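Local coordinates for protein phosphoglycolate phosphatase (Thermoplasma acidophilum, PDB 1KYT) that catalyses the magnesium-dependent hydrolysis of 2-phosphoglycolate to glycolate and phosphate and, less efficiently, releases phosphate from inorganic pyrophosphate, at residues A[47-52]-A[110-115]; A[71-76]-A[162-167]; A[168-173]-A[188-193]. The protein carries 1 engineered substitution. One frame throughout, in Å; residues are numbered along the deposited sequence.

Contact 1. Residues A[47-52]-A[110-115]; sequences NVIPVV and WREAST
Val-48 turns its CG1 branch away from its own carbonyl carbon (chi1 -60°), and Arg-111 starts its side chain the same way (chi1 -83°); the two side chains then meet at about a right angle, Val-48 CG1 and Arg-111 CG 3.5 Å apart. From CG the arginine runs extended to NE, and its guanidinium comes to lie with one face against the same methyl, CG1 of Val-48 standing 4.0 Å above the plane and over its centre. A branched aliphatic residue suits this place because it covers a flat cation without competing for its N-H groups. Those have partners of their own: NH1 bonds to Thr-107 OG1 and NH2 to the carbonyl of Gly-46, a magnesium-binding residue. In haloacid dehalogenase terms, 47-52 follows the second core strand and opens helix 49-60, while 110-115 leads into the small antiparallel sheet of what is probably the cap, so the contact probably joins core to cap. The other methyl, Val-48 CG2, rests 3.8 Å from Trp-110 CB, and Pro-50 CG is 3.9 Å from that same CB; both reach the indole at a slant. One water joins the backbones, accepting from Ile-49 N at 2.9 Å and donating to Trp-110 O at 2.7 Å. Val-48, the N-cap residue of the helix, has its own N-H held by Asn-47 OD1 at 2.9 Å.

Contact 2. Residues A[71-76]-A[162-167]; sequences GIMFDN and KEMYSL
Asp-75 and Met-164 mark the closest approach of the two backbones, and even there the CA atoms stay 10.4 Å apart, so side chains alone span the gap. On one side is strand 72-74, entered through a classic beta bulge in which Gly-71 and Ile-72 both face Gly-67. On the other, helix 154-164 ends in a Schellman motif: Ser-166 takes a positive phi of 47°, and Leu-167 N bonds back to Lys-162 O at 3.0 Å. Met-164, in the last helical turn, points toward the strand. Met-73 and Met-164, both selenomethionine in this crystal, reach for each other tip to tip, with Met-73 SE 3.6 Å from Met-164 SE. Met-73 carries CG opposite its backbone N (chi1 161°), which carries the chain on toward the helix, and each residue bends only at its last torsion. Long, unbranched and pliable, such side chains suit a wide gap between strand and helix. The methyl of Met-164 goes on to Asp-75, its CE lying 3.4 Å from Asp-75 OD1. That oxygen also accepts Asn-76 N at 3.0 Å through its anti lone pair, a bond that helps fix the carboxylate's rotation, while OD2 makes a long, weak ion pair with Lys-81. Farther out, the phenol end of Tyr-165 and the amide of Asn-76 approach from opposite directions with their planes nearly perpendicular, and both residues also touch Pro-64. Dispersion between the two polarisable chalcogen atoms, sulfur in the natural protein, is probably the main attraction of the Met-73/Met-164 pair; the methyl beside it in Met-164 is probably slightly positive, so its place next to a carboxylate oxygen may add a weak electrostatic attraction.

Contact 3. Residues A[168-173]-A[188-193]; sequences EYDEIL and PVRKAC
The beta-alpha-beta unit of the Rossmann-like core formed by strand 172-175, helix 182-185 and strand 190-193 sets the start of its first strand, which follows a 3-10 turn, beside and parallel to its second. Leu-173 pairs with Arg-190, and the 2.7 Å hydrogen bond from Arg-190 N to Ile-172 O is almost straight. Beyond this bridge, Arg-190 grips Asp-170 side-on in a salt bridge with two hydrogen bonds. Its NE lies 2.7 Å from Asp-170 OD2, which sits in the guanidinium plane, whereas NH2 meets OD1 at 3.1 Å from above the carboxylate, the two planes being turned 48° apart. Bends at chi2 and chi3 (72° and 64°) fold the long arginine chain back to the acid. His-3 joins both, its ND1 bonded to Asp-170 OD1 and its O to Arg-190 NH2. A leucine here would probably leave the Asp-170 carboxylate without its cationic mate and freer to turn. Just before the strands, Pro-188 CD sits over the centre of the Tyr-169 ring, a CH-pi contact 3.6 Å from the centroid; proline's polarised ring hydrogens suit an aromatic face. Val-189 CG1 fills the angle between Tyr-169 CD1, at 3.6 Å, and Ile-172 CG2, at 3.9 Å. Leu-173 CD1 reaches Ala-192 CB at 4.0 Å, where the small alanine lets the leucine methyl lie close to the strand. Strand 7-11 bonds to Leu-173 along its other edge, helix 215-223 covers Leu-173 and Ala-192 through Ile-220, helix 154-164 supplies Asn-159 to Tyr-169 OH, and Phe-156 of the second subunit packs on Pro-188.

In the fold
Contacts 1 and 2, with centres about 17 Å apart, touch where Ile-49 CG2 meets Ile-72 CD1 at 3.8 Å. Contacts 2 and 3, about 15 Å between centres, join through Lys-162, which makes a cation-pi interaction with Tyr-169 and lays CD 3.5 Å from the ring's CE1. Contacts 1 and 3 do not touch, their centres about 26 Å apart on opposite sides of the chain's centre. The Asn-47 side chain of contact 1 is about 4 Å from a bound calcium ion and about 5 Å, side chain to side chain, from Asp-13, a magnesium ligand, whereas contact 2 is remote from the metal sites; strand 172-175 of contact 3 leads to the metal ligand Asp-177.

Contact 1. Residues A[47-52]-A[110-115]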
loop_
_atom_site.group_PDB
_atom_site.type_symbol
_atom_site.label_atom_id
_atom_site.label_comp_id
_atom_site.label_asym_id
_atom_site.label_seq_id
_atom_site.Cartn_x
_atom_site.Cartn_y
_atom_site.Cartn_z
ATOM N N ASN A 47 13.665 10.617 9.234
ATOM C CA ASN A 47 14.548 10.929 10.362
ATOM C C ASN A 47 13.922 10.506 11.692
ATOM O O ASN A 47 12.753 10.120 11.736
ATOM C CB ASN A 47 14.878 12.425 10.409
ATOM C CG ASN A 47 16.338 12.681 10.753
ATOM O OD1 ASN A 47 16.922 11.979 11.584
ATOM N ND2 ASN A 47 16.934 13.686 10.116
ATOM N N VAL A 48 14.705 10.581 12.768
ATOM C CA VAL A 48 14.237 10.182 14.086
ATOM C C VAL A 48 13.201 11.099 14.723
ATOM O O VAL A 48 13.130 12.288 14.416
ATOM C CB VAL A 48 15.416 9.964 15.048
ATOM C CG1 VAL A 48 16.303 8.884 14.495
ATOM C CG2 VAL A 48 16.192 11.242 15.241
ATOM N N ILE A 49 12.403 10.540 15.625
ATOM C CA ILE A 49 11.328 11.303 16.248
ATOM C C ILE A 49 11.764 12.600 16.957
ATOM O O ILE A 49 11.070 13.606 16.876
ATOM C CB ILE A 49 10.438 10.379 17.157
ATOM C CG1 ILE A 49 9.080 11.037 17.371
ATOM C CG2 ILE A 49 11.130 10.044 18.473
ATOM C CD1 ILE A 49 8.291 11.240 16.067
ATOM N N PRO A 50 12.908 12.603 17.661
ATOM C CA PRO A 50 13.230 13.895 18.271
ATOM C C PRO A 50 13.507 14.946 17.181
ATOM O O PRO A 50 13.298 16.127 17.385
ATOM C CB PRO A 50 14.461 13.589 19.118
ATOM C CG PRO A 50 15.040 12.391 18.497
ATOM C CD PRO A 50 13.833 11.567 18.131
ATOM N N VAL A 51 13.975 14.516 16.015
ATOM C CA VAL A 51 14.226 15.491 14.964
ATOM C C VAL A 51 12.919 16.067 14.387
ATOM O O VAL A 51 12.796 17.284 14.186
ATOM C CB VAL A 51 15.104 14.882 13.858
ATOM C CG1 VAL A 51 15.110 15.774 12.639
ATOM C CG2 VAL A 51 16.530 14.710 14.388
ATOM N N VAL A 52 11.939 15.213 14.107
ATOM C CA VAL A 52 10.689 15.722 13.576
ATOM C C VAL A 52 9.938 16.462 14.699
ATOM O O VAL A 52 9.144 17.349 14.440
ATOM C CB VAL A 52 9.816 14.585 12.964
ATOM C CG1 VAL A 52 9.162 13.748 14.043
ATOM C CG2 VAL A 52 8.771 15.192 12.050
ATOM N N TRP A 110 18.843 7.300 18.210
ATOM C CA TRP A 110 17.516 7.815 18.550
ATOM C C TRP A 110 16.391 7.071 17.808
ATOM O O TRP A 110 15.221 7.450 17.904
ATOM C CB TRP A 110 17.431 9.313 18.249
ATOM C CG TRP A 110 18.469 10.105 18.990
ATOM C CD1 TRP A 110 18.703 10.089 20.333
ATOM C CD2 TRP A 110 19.415 11.031 18.427
ATOM N NE1 TRP A 110 19.738 10.950 20.645
ATOM C CE2 TRP A 110 20.188 11.539 19.491
ATOM C CE3 TRP A 110 19.680 11.478 17.119
ATOM C CZ2 TRP A 110 21.215 12.479 19.296
ATOM C CZ3 TRP A 110 20.702 12.414 16.921
ATOM C CH2 TRP A 110 21.453 12.901 18.008
ATOM N N ARG A 111 16.745 6.028 17.062
ATOM C CA ARG A 111 15.732 5.243 16.355
ATOM C C ARG A 111 15.138 4.223 17.305
ATOM O O ARG A 111 15.806 3.763 18.224
ATOM C CB ARG A 111 16.316 4.539 15.113
ATOM C CG ARG A 111 16.367 5.459 13.890
ATOM C CD ARG A 111 16.436 4.735 12.543
ATOM N NE ARG A 111 16.312 5.735 11.488
ATOM C CZ ARG A 111 17.241 6.644 11.210
ATOM N NH1 ARG A 111 18.395 6.666 11.876
ATOM N NH2 ARG A 111 16.966 7.609 10.341
ATOM N N GLU A 112 13.871 3.891 17.091
ATOM C CA GLU A 112 13.178 2.929 17.933
ATOM C C GLU A 112 12.385 1.894 17.135
ATOM O O GLU A 112 12.092 0.792 17.631
ATOM C CB GLU A 112 12.216 3.665 18.876
ATOM C CG GLU A 112 12.874 4.410 20.029
ATOM C CD GLU A 112 11.862 5.196 20.858
ATOM O OE1 GLU A 112 10.915 4.584 21.403
ATOM O OE2 GLU A 112 12.006 6.433 20.958
ATOM N N ALA A 113 12.046 2.231 15.896
ATOM C CA ALA A 113 11.226 1.329 15.094
ATOM C C ALA A 113 11.798 0.827 13.773
ATOM O O ALA A 113 11.105 0.118 13.029
ATOM C CB ALA A 113 9.885 1.983 14.843
ATOM N N SER A 114 13.049 1.165 13.492
ATOM C CA SER A 114 13.700 0.759 12.240
ATOM C C SER A 114 15.178 1.056 12.366
ATOM O O SER A 114 15.615 1.537 13.412
ATOM C CB SER A 114 13.142 1.582 11.093
ATOM O OG SER A 114 13.478 2.942 11.317
ATOM N N THR A 115 15.936 0.808 11.293
ATOM C CA THR A 115 17.382 1.043 11.290
ATOM C C THR A 115 17.881 1.759 10.038
ATOM O O THR A 115 17.651 1.312 8.906
ATOM C CB THR A 115 18.150 -0.279 11.427
ATOM O OG1 THR A 115 17.557 -1.051 12.465
ATOM C CG2 THR A 115 19.601 -0.042 11.815
HETATM O O HOH W 1 12.981 7.760 16.424
#

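Contact 2. Residues A[71-76]-A[162-167]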
loop_
_atom_site.group_PDB
_atom_site.type_symbol
_atom_site.label_atom_id
_atom_site.label_comp_id
_atom_site.label_asym_id
_atom_site.label_seq_id
_atom_site.Cartn_x
_atom_site.Cartn_y
_atom_site.Cartn_z
ATOM N N GLY A 71 6.831 4.767 11.201
ATOM C CA GLY A 71 6.906 3.787 12.268
ATOM C C GLY A 71 6.826 4.336 13.680
ATOM O O GLY A 71 6.595 3.581 14.621
ATOM N N ILE A 72 7.017 5.641 13.828
ATOM C CA ILE A 72 6.958 6.283 15.140
ATOM C C ILE A 72 6.323 7.648 14.977
ATOM O O ILE A 72 6.586 8.352 13.988
ATOM C CB ILE A 72 8.362 6.400 15.758
ATOM C CG1 ILE A 72 8.259 6.862 17.216
ATOM C CG2 ILE A 72 9.210 7.298 14.920
ATOM C CD1 ILE A 72 9.551 6.659 18.023
HETATM N N MSE A 73 5.491 8.020 15.948
HETATM C CA MSE A 73 4.761 9.276 15.873
HETATM C C MSE A 73 4.740 10.059 17.167
HETATM O O MSE A 73 4.732 9.473 18.247
HETATM C CB MSE A 73 3.318 8.958 15.440
HETATM C CG MSE A 73 2.273 10.020 15.717
HETATM SE SE MSE A 73 0.423 9.463 15.376
HETATM C CE MSE A 73 0.225 8.619 17.103
ATOM N N PHE A 74 4.729 11.383 17.054
ATOM C CA PHE A 74 4.638 12.233 18.232
ATOM C C PHE A 74 3.236 12.805 18.172
ATOM O O PHE A 74 2.860 13.464 17.186
ATOM C CB PHE A 74 5.699 13.336 18.220
ATOM C CG PHE A 74 5.614 14.268 19.406
ATOM C CD1 PHE A 74 4.735 15.346 19.398
ATOM C CD2 PHE A 74 6.405 14.059 20.521
ATOM C CE1 PHE A 74 4.646 16.212 20.484
ATOM C CE2 PHE A 74 6.328 14.913 21.611
ATOM C CZ PHE A 74 5.445 15.997 21.594
ATOM N N ASP A 75 2.474 12.529 19.229
ATOM C CA ASP A 75 1.070 12.910 19.370
ATOM C C ASP A 75 0.724 14.351 19.720
ATOM O O ASP A 75 1.585 15.160 20.057
ATOM C CB ASP A 75 0.403 12.013 20.421
ATOM C CG ASP A 75 -0.752 11.217 19.861
ATOM O OD1 ASP A 75 -1.562 11.803 19.105
ATOM O OD2 ASP A 75 -0.858 10.014 20.187
ATOM N N ASN A 76 -0.574 14.636 19.653
ATOM C CA ASN A 76 -1.121 15.946 19.963
ATOM C C ASN A 76 -1.211 16.121 21.481
ATOM O O ASN A 76 -1.412 17.227 21.977
ATOM C CB ASN A 76 -2.520 16.087 19.346
ATOM C CG ASN A 76 -2.503 16.078 17.823
ATOM O OD1 ASN A 76 -2.008 17.012 17.184
ATOM N ND2 ASN A 76 -3.055 15.017 17.233
ATOM N N LYS A 162 -6.060 9.469 9.092
ATOM C CA LYS A 162 -7.447 9.372 8.673
ATOM C C LYS A 162 -8.322 8.900 9.842
ATOM O O LYS A 162 -9.353 9.502 10.133
ATOM C CB LYS A 162 -7.548 8.395 7.508
ATOM C CG LYS A 162 -8.958 8.021 7.111
ATOM C CD LYS A 162 -8.942 7.157 5.860
ATOM C CE LYS A 162 -10.350 6.765 5.437
ATOM N NZ LYS A 162 -10.997 5.939 6.482
ATOM N N GLU A 163 -7.888 7.831 10.510
ATOM C CA GLU A 163 -8.607 7.252 11.644
ATOM C C GLU A 163 -8.628 8.186 12.866
ATOM O O GLU A 163 -9.660 8.343 13.538
ATOM C CB GLU A 163 -7.957 5.925 12.030
ATOM C CG GLU A 163 -8.711 5.130 13.073
ATOM C CD GLU A 163 -10.070 4.654 12.579
ATOM O OE1 GLU A 163 -10.290 4.646 11.348
ATOM O OE2 GLU A 163 -10.911 4.273 13.422
HETATM N N MSE A 164 -7.486 8.798 13.158
HETATM C CA MSE A 164 -7.378 9.708 14.292
HETATM C C MSE A 164 -8.288 10.913 14.115
HETATM O O MSE A 164 -8.882 11.387 15.072
HETATM C CB MSE A 164 -5.929 10.188 14.463
HETATM C CG MSE A 164 -4.930 9.089 14.791
HETATM SE SE MSE A 164 -3.100 9.752 14.819
HETATM C CE MSE A 164 -3.303 10.918 16.352
ATOM N N TYR A 165 -8.421 11.391 12.886
ATOM C CA TYR A 165 -9.249 12.568 12.631
ATOM C C TYR A 165 -10.622 12.258 12.019
ATOM O O TYR A 165 -11.364 13.178 11.654
ATOM C CB TYR A 165 -8.479 13.541 11.732
ATOM C CG TYR A 165 -7.348 14.291 12.423
ATOM C CD1 TYR A 165 -7.587 15.492 13.087
ATOM C CD2 TYR A 165 -6.047 13.797 12.413
ATOM C CE1 TYR A 165 -6.564 16.184 13.720
ATOM C CE2 TYR A 165 -5.010 14.478 13.050
ATOM C CZ TYR A 165 -5.279 15.674 13.699
ATOM O OH TYR A 165 -4.265 16.363 14.321
ATOM N N SER A 166 -10.959 10.976 11.915
ATOM C CA SER A 166 -12.237 10.543 11.339
ATOM C C SER A 166 -12.523 11.261 10.035
ATOM O O SER A 166 -13.572 11.885 9.870
ATOM C CB SER A 166 -13.376 10.806 12.323
ATOM O OG SER A 166 -13.098 10.197 13.572
ATOM N N LEU A 167 -11.583 11.167 9.106
ATOM C CA LEU A 167 -11.714 11.819 7.818
ATOM C C LEU A 167 -12.013 10.822 6.704
ATOM O O LEU A 167 -11.887 9.609 6.876
ATOM C CB LEU A 167 -10.420 12.562 7.475
ATOM C CG LEU A 167 -9.958 13.679 8.419
ATOM C CD1 LEU A 167 -8.646 14.281 7.912
ATOM C CD2 LEU A 167 -11.033 14.745 8.505
#

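Contact 3. Residues A[168-173]-A[188-193]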
loop_
_atom_site.group_PDB
_atom_site.type_symbol
_atom_site.label_atom_id
_atom_site.label_comp_id
_atom_site.label_asym_id
_atom_site.label_seq_id
_atom_site.Cartn_x
_atom_site.Cartn_y
_atom_site.Cartn_z
ATOM N N GLU A 168 -12.440 11.360 5.572
ATOM C CA GLU A 168 -12.685 10.569 4.381
ATOM C C GLU A 168 -11.367 10.786 3.660
ATOM O O GLU A 168 -10.713 11.805 3.883
ATOM C CB GLU A 168 -13.825 11.169 3.563
ATOM C CG GLU A 168 -15.168 11.182 4.270
ATOM C CD GLU A 168 -15.658 9.787 4.611
ATOM O OE1 GLU A 168 -15.616 8.905 3.724
ATOM O OE2 GLU A 168 -16.093 9.574 5.764
ATOM N N TYR A 169 -10.954 9.837 2.831
ATOM C CA TYR A 169 -9.710 9.982 2.084
ATOM C C TYR A 169 -9.659 11.288 1.288
ATOM O O TYR A 169 -8.616 11.933 1.206
ATOM C CB TYR A 169 -9.534 8.815 1.107
ATOM C CG TYR A 169 -8.985 7.552 1.724
ATOM C CD1 TYR A 169 -7.739 7.544 2.345
ATOM C CD2 TYR A 169 -9.694 6.356 1.655
ATOM C CE1 TYR A 169 -7.206 6.361 2.882
ATOM C CE2 TYR A 169 -9.179 5.173 2.184
ATOM C CZ TYR A 169 -7.933 5.184 2.793
ATOM O OH TYR A 169 -7.418 4.012 3.299
ATOM N N ASP A 170 -10.782 11.677 0.696
ATOM C CA ASP A 170 -10.791 12.890 -0.100
ATOM C C ASP A 170 -10.716 14.180 0.698
ATOM O O ASP A 170 -10.760 15.260 0.124
ATOM C CB ASP A 170 -11.998 12.943 -1.032
ATOM C CG ASP A 170 -11.777 13.900 -2.188
ATOM O OD1 ASP A 170 -12.745 14.544 -2.635
ATOM O OD2 ASP A 170 -10.619 14.005 -2.654
ATOM N N GLU A 171 -10.618 14.070 2.025
ATOM C CA GLU A 171 -10.468 15.250 2.867
ATOM C C GLU A 171 -8.984 15.370 3.202
ATOM O O GLU A 171 -8.560 16.285 3.901
ATOM C CB GLU A 171 -11.277 15.104 4.156
ATOM C CG GLU A 171 -12.777 15.071 3.930
ATOM C CD GLU A 171 -13.554 14.911 5.214
ATOM O OE1 GLU A 171 -13.417 13.863 5.879
ATOM O OE2 GLU A 171 -14.303 15.842 5.563
ATOM N N ILE A 172 -8.201 14.428 2.688
ATOM C CA ILE A 172 -6.768 14.391 2.945
ATOM C C ILE A 172 -5.984 14.695 1.686
ATOM O O ILE A 172 -6.287 14.173 0.610
ATOM C CB ILE A 172 -6.310 13.003 3.453
ATOM C CG1 ILE A 172 -6.896 12.727 4.839
ATOM C CG2 ILE A 172 -4.759 12.920 3.472
ATOM C CD1 ILE A 172 -6.663 11.308 5.291
ATOM N N LEU A 173 -4.994 15.570 1.832
ATOM C CA LEU A 173 -4.111 15.937 0.737
ATOM C C LEU A 173 -2.714 15.416 1.089
ATOM O O LEU A 173 -2.252 15.585 2.221
ATOM C CB LEU A 173 -4.065 17.462 0.584
ATOM C CG LEU A 173 -2.931 18.043 -0.264
ATOM C CD1 LEU A 173 -3.014 17.492 -1.689
ATOM C CD2 LEU A 173 -3.017 19.568 -0.255
ATOM N N PRO A 188 -6.646 6.648 -1.919
ATOM C CA PRO A 188 -7.691 7.483 -2.524
ATOM C C PRO A 188 -7.723 8.922 -2.033
ATOM O O PRO A 188 -8.769 9.571 -2.048
ATOM C CB PRO A 188 -8.987 6.733 -2.177
ATOM C CG PRO A 188 -8.522 5.364 -1.747
ATOM C CD PRO A 188 -7.253 5.655 -1.029
ATOM N N VAL A 189 -6.564 9.420 -1.618
ATOM C CA VAL A 189 -6.445 10.775 -1.111
ATOM C C VAL A 189 -6.244 11.779 -2.237
ATOM O O VAL A 189 -6.115 11.400 -3.405
ATOM C CB VAL A 189 -5.245 10.876 -0.172
ATOM C CG1 VAL A 189 -5.453 9.989 1.035
ATOM C CG2 VAL A 189 -3.974 10.437 -0.928
ATOM N N ARG A 190 -6.223 13.062 -1.883
ATOM C CA ARG A 190 -5.973 14.113 -2.861
ATOM C C ARG A 190 -4.445 14.173 -2.935
ATOM O O ARG A 190 -3.762 13.956 -1.932
ATOM C CB ARG A 190 -6.529 15.456 -2.395
ATOM C CG ARG A 190 -6.744 16.442 -3.533
ATOM C CD ARG A 190 -7.929 16.023 -4.400
ATOM N NE ARG A 190 -9.188 16.060 -3.655
ATOM C CZ ARG A 190 -9.817 17.179 -3.306
ATOM N NH1 ARG A 190 -9.312 18.353 -3.639
ATOM N NH2 ARG A 190 -10.941 17.126 -2.603
ATOM N N LYS A 191 -3.917 14.480 -4.117
ATOM C CA LYS A 191 -2.473 14.490 -4.333
ATOM C C LYS A 191 -1.919 15.712 -5.042
ATOM O O LYS A 191 -2.528 16.224 -5.986
ATOM C CB LYS A 191 -2.099 13.261 -5.158
ATOM C CG LYS A 191 -2.497 11.938 -4.547
ATOM C CD LYS A 191 -2.353 10.829 -5.572
ATOM C CE LYS A 191 -3.670 10.173 -5.860
ATOM N NZ LYS A 191 -4.096 9.357 -4.701
ATOM N N ALA A 192 -0.740 16.146 -4.609
ATOM C CA ALA A 192 -0.060 17.279 -5.222
ATOM C C ALA A 192 1.428 17.001 -5.141
ATOM O O ALA A 192 1.890 16.331 -4.212
ATOM C CB ALA A 192 -0.398 18.572 -4.503
ATOM N N CYS A 193 2.173 17.497 -6.121
ATOM C CA CYS A 193 3.616 17.290 -6.161
ATOM C C CYS A 193 4.354 18.481 -6.775
ATOM O O CYS A 193 3.740 19.358 -7.374
ATOM C CB CYS A 193 3.928 16.026 -6.960
ATOM S SG CYS A 193 3.459 16.128 -8.689
HETATM O O HOH W 2 -9.091 11.654 -3.469
#